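Local atomic coordinates of transcriptional regulator, BadM/Rrf2 family (Thermincola potens, PDB entry 4CIC), a protein that probably binds DNA as a helix-turn-helix transcription factor of the Rrf2 family, an IscR linked to the regulation of iron-sulfur cluster biogenesis. Residues D77-D82 with V127-T132. The protein carries 3 engineered substitutions. Numbering follows the deposited sequence.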
loop_
_atom_site.group_PDB
_atom_site.type_symbol
_atom_site.label_atom_id
_atom_site.label_comp_id
_atom_site.label_asym_id
_atom_site.label_seq_id
_atom_site.Cartn_x
_atom_site.Cartn_y
_atom_site.Cartn_z
ATOM N N ASP A 77 -2.500 22.382 8.203
ATOM C CA ASP A 77 -1.471 21.833 9.095
ATOM C C ASP A 77 -1.730 20.368 9.469
ATOM O O ASP A 77 -1.143 19.861 10.424
ATOM C CB ASP A 77 -1.370 22.668 10.374
ATOM C CG ASP A 77 -0.876 24.092 10.103
ATOM O OD1 ASP A 77 0.020 24.256 9.239
ATOM O OD2 ASP A 77 -1.379 25.044 10.743
ATOM N N ILE A 78 -2.628 19.704 8.751
ATOM C CA ILE A 78 -2.849 18.275 8.988
ATOM C C ILE A 78 -2.625 17.513 7.692
ATOM O O ILE A 78 -3.434 17.612 6.769
ATOM C CB ILE A 78 -4.289 17.989 9.528
ATOM C CG1 ILE A 78 -4.520 18.756 10.825
ATOM C CG2 ILE A 78 -4.471 16.475 9.754
ATOM C CD1 ILE A 78 -5.961 18.713 11.326
ATOM N N LYS A 79 -1.541 16.733 7.625
ATOM C CA LYS A 79 -1.308 15.842 6.488
ATOM C C LYS A 79 -2.127 14.566 6.638
ATOM O O LYS A 79 -2.381 14.122 7.747
ATOM C CB LYS A 79 0.180 15.442 6.393
ATOM C CG LYS A 79 1.110 16.606 6.174
ATOM C CD LYS A 79 2.550 16.202 6.375
ATOM C CE LYS A 79 3.473 17.393 6.183
ATOM N NZ LYS A 79 4.910 16.991 6.319
ATOM N N VAL A 80 -2.547 13.968 5.527
ATOM C CA VAL A 80 -3.266 12.706 5.614
ATOM C C VAL A 80 -2.380 11.684 6.331
ATOM O O VAL A 80 -2.855 10.881 7.135
ATOM C CB VAL A 80 -3.690 12.188 4.229
ATOM C CG1 VAL A 80 -4.338 10.834 4.360
ATOM C CG2 VAL A 80 -4.686 13.170 3.607
ATOM N N GLY A 81 -1.093 11.718 6.031
ATOM C CA GLY A 81 -0.155 10.835 6.702
ATOM C C GLY A 81 -0.100 10.981 8.221
ATOM O O GLY A 81 0.171 10.001 8.924
ATOM N N ASP A 82 -0.312 12.197 8.728
ATOM C CA ASP A 82 -0.376 12.441 10.174
ATOM C C ASP A 82 -1.535 11.656 10.784
ATOM O O ASP A 82 -1.433 11.129 11.886
ATOM C CB ASP A 82 -0.663 13.914 10.507
ATOM C CG ASP A 82 0.461 14.871 10.130
ATOM O OD1 ASP A 82 1.630 14.442 10.040
ATOM O OD2 ASP A 82 0.160 16.087 9.961
ATOM N N VAL A 127 3.281 10.093 -0.780
ATOM C CA VAL A 127 1.979 10.566 -1.253
ATOM C C VAL A 127 1.171 11.115 -0.094
ATOM O O VAL A 127 0.651 12.242 -0.175
ATOM C CB VAL A 127 1.153 9.454 -1.945
ATOM C CG1 VAL A 127 -0.265 9.950 -2.250
ATOM C CG2 VAL A 127 1.845 8.996 -3.228
ATOM N N LEU A 128 1.093 10.365 1.003
ATOM C CA LEU A 128 0.191 10.770 2.093
ATOM C C LEU A 128 0.708 11.987 2.855
ATOM O O LEU A 128 -0.064 12.718 3.491
ATOM C CB LEU A 128 -0.107 9.620 3.045
ATOM C CG LEU A 128 -0.822 8.423 2.385
ATOM C CD1 LEU A 128 -1.033 7.322 3.381
ATOM C CD2 LEU A 128 -2.151 8.884 1.788
ATOM N N ASP A 129 2.011 12.224 2.788
ATOM C CA ASP A 129 2.547 13.430 3.406
ATOM C C ASP A 129 2.416 14.636 2.482
ATOM O O ASP A 129 2.594 15.769 2.915
ATOM C CB ASP A 129 4.008 13.215 3.814
ATOM C CG ASP A 129 4.137 12.435 5.109
ATOM O OD1 ASP A 129 3.106 12.253 5.806
ATOM O OD2 ASP A 129 5.272 12.029 5.443
ATOM N N SER A 130 2.105 14.390 1.214
ATOM C CA SER A 130 2.042 15.465 0.231
ATOM C C SER A 130 0.648 16.055 0.143
ATOM O O SER A 130 0.438 17.036 -0.561
ATOM C CB SER A 130 2.452 14.959 -1.150
ATOM O OG SER A 130 1.412 14.192 -1.738
ATOM N N ILE A 131 -0.302 15.450 0.855
ATOM C CA ILE A 131 -1.701 15.894 0.781
ATOM C C ILE A 131 -2.166 16.336 2.152
ATOM O O ILE A 131 -2.080 15.578 3.114
ATOM C CB ILE A 131 -2.611 14.732 0.308
ATOM C CG1 ILE A 131 -2.207 14.294 -1.101
ATOM C CG2 ILE A 131 -4.085 15.133 0.327
ATOM C CD1 ILE A 131 -2.740 12.921 -1.496
ATOM N N THR A 132 -2.689 17.557 2.258
ATOM C CA THR A 132 -3.243 17.984 3.526
ATOM C C THR A 132 -4.763 18.017 3.445
ATOM O O THR A 132 -5.344 17.909 2.363
ATOM C CB THR A 132 -2.809 19.415 3.918
ATOM O OG1 THR A 132 -3.333 20.345 2.966
ATOM C CG2 THR A 132 -1.292 19.530 3.963
#
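V80 and G81, the first residues of helix 80-87, give their backbone N-H groups to two carbonyls, one from helix 112-129 (L128) and one from the loop after it (I131). V80 N reaches I131 O at 2.9 Å, with a C=O...N angle of 166°, almost in line with the carbonyl. G81 N meets L128 O from above the carbonyl plane. A helix start lacks carbonyls of its own for these N-H groups, and here the other segment supplies them.

In this Rrf2-family fold, I131 and T132 link helix 112-129 to helix 133-143, with T132 at the N-cap of the latter and T132 N bonded to D135 OD2. L128 and I131 also pack on V120 and V116 of the second subunit. A single backbone bridge pairs K79 with T132, CA to CA 4.1 Å, and T132 CA lies 3.3 Å from I78 O.

K79, the N-cap residue, lies extended across the D129 carbonyl. Its CB sits near both L128 O and I131 O, CG is 3.7 Å from D129 O, CD comes nearest to that oxygen at 3.5 Å, and CE is still beside it. NZ stops 5.1 Å from D129 OD2; that carboxylate is instead salt-bridged to R85. Three residues on, D82 OD2 accepts the K79 N-H from above its carboxylate plane, the N3 side-chain half of a capping box.

V80 splits its methyls: CG1, anti to the backbone N (chi1 176°), touches L128 CD2, while CG2 lies alongside I131 CG2, both at 3.9 Å. V15 and M136 also pack on V80.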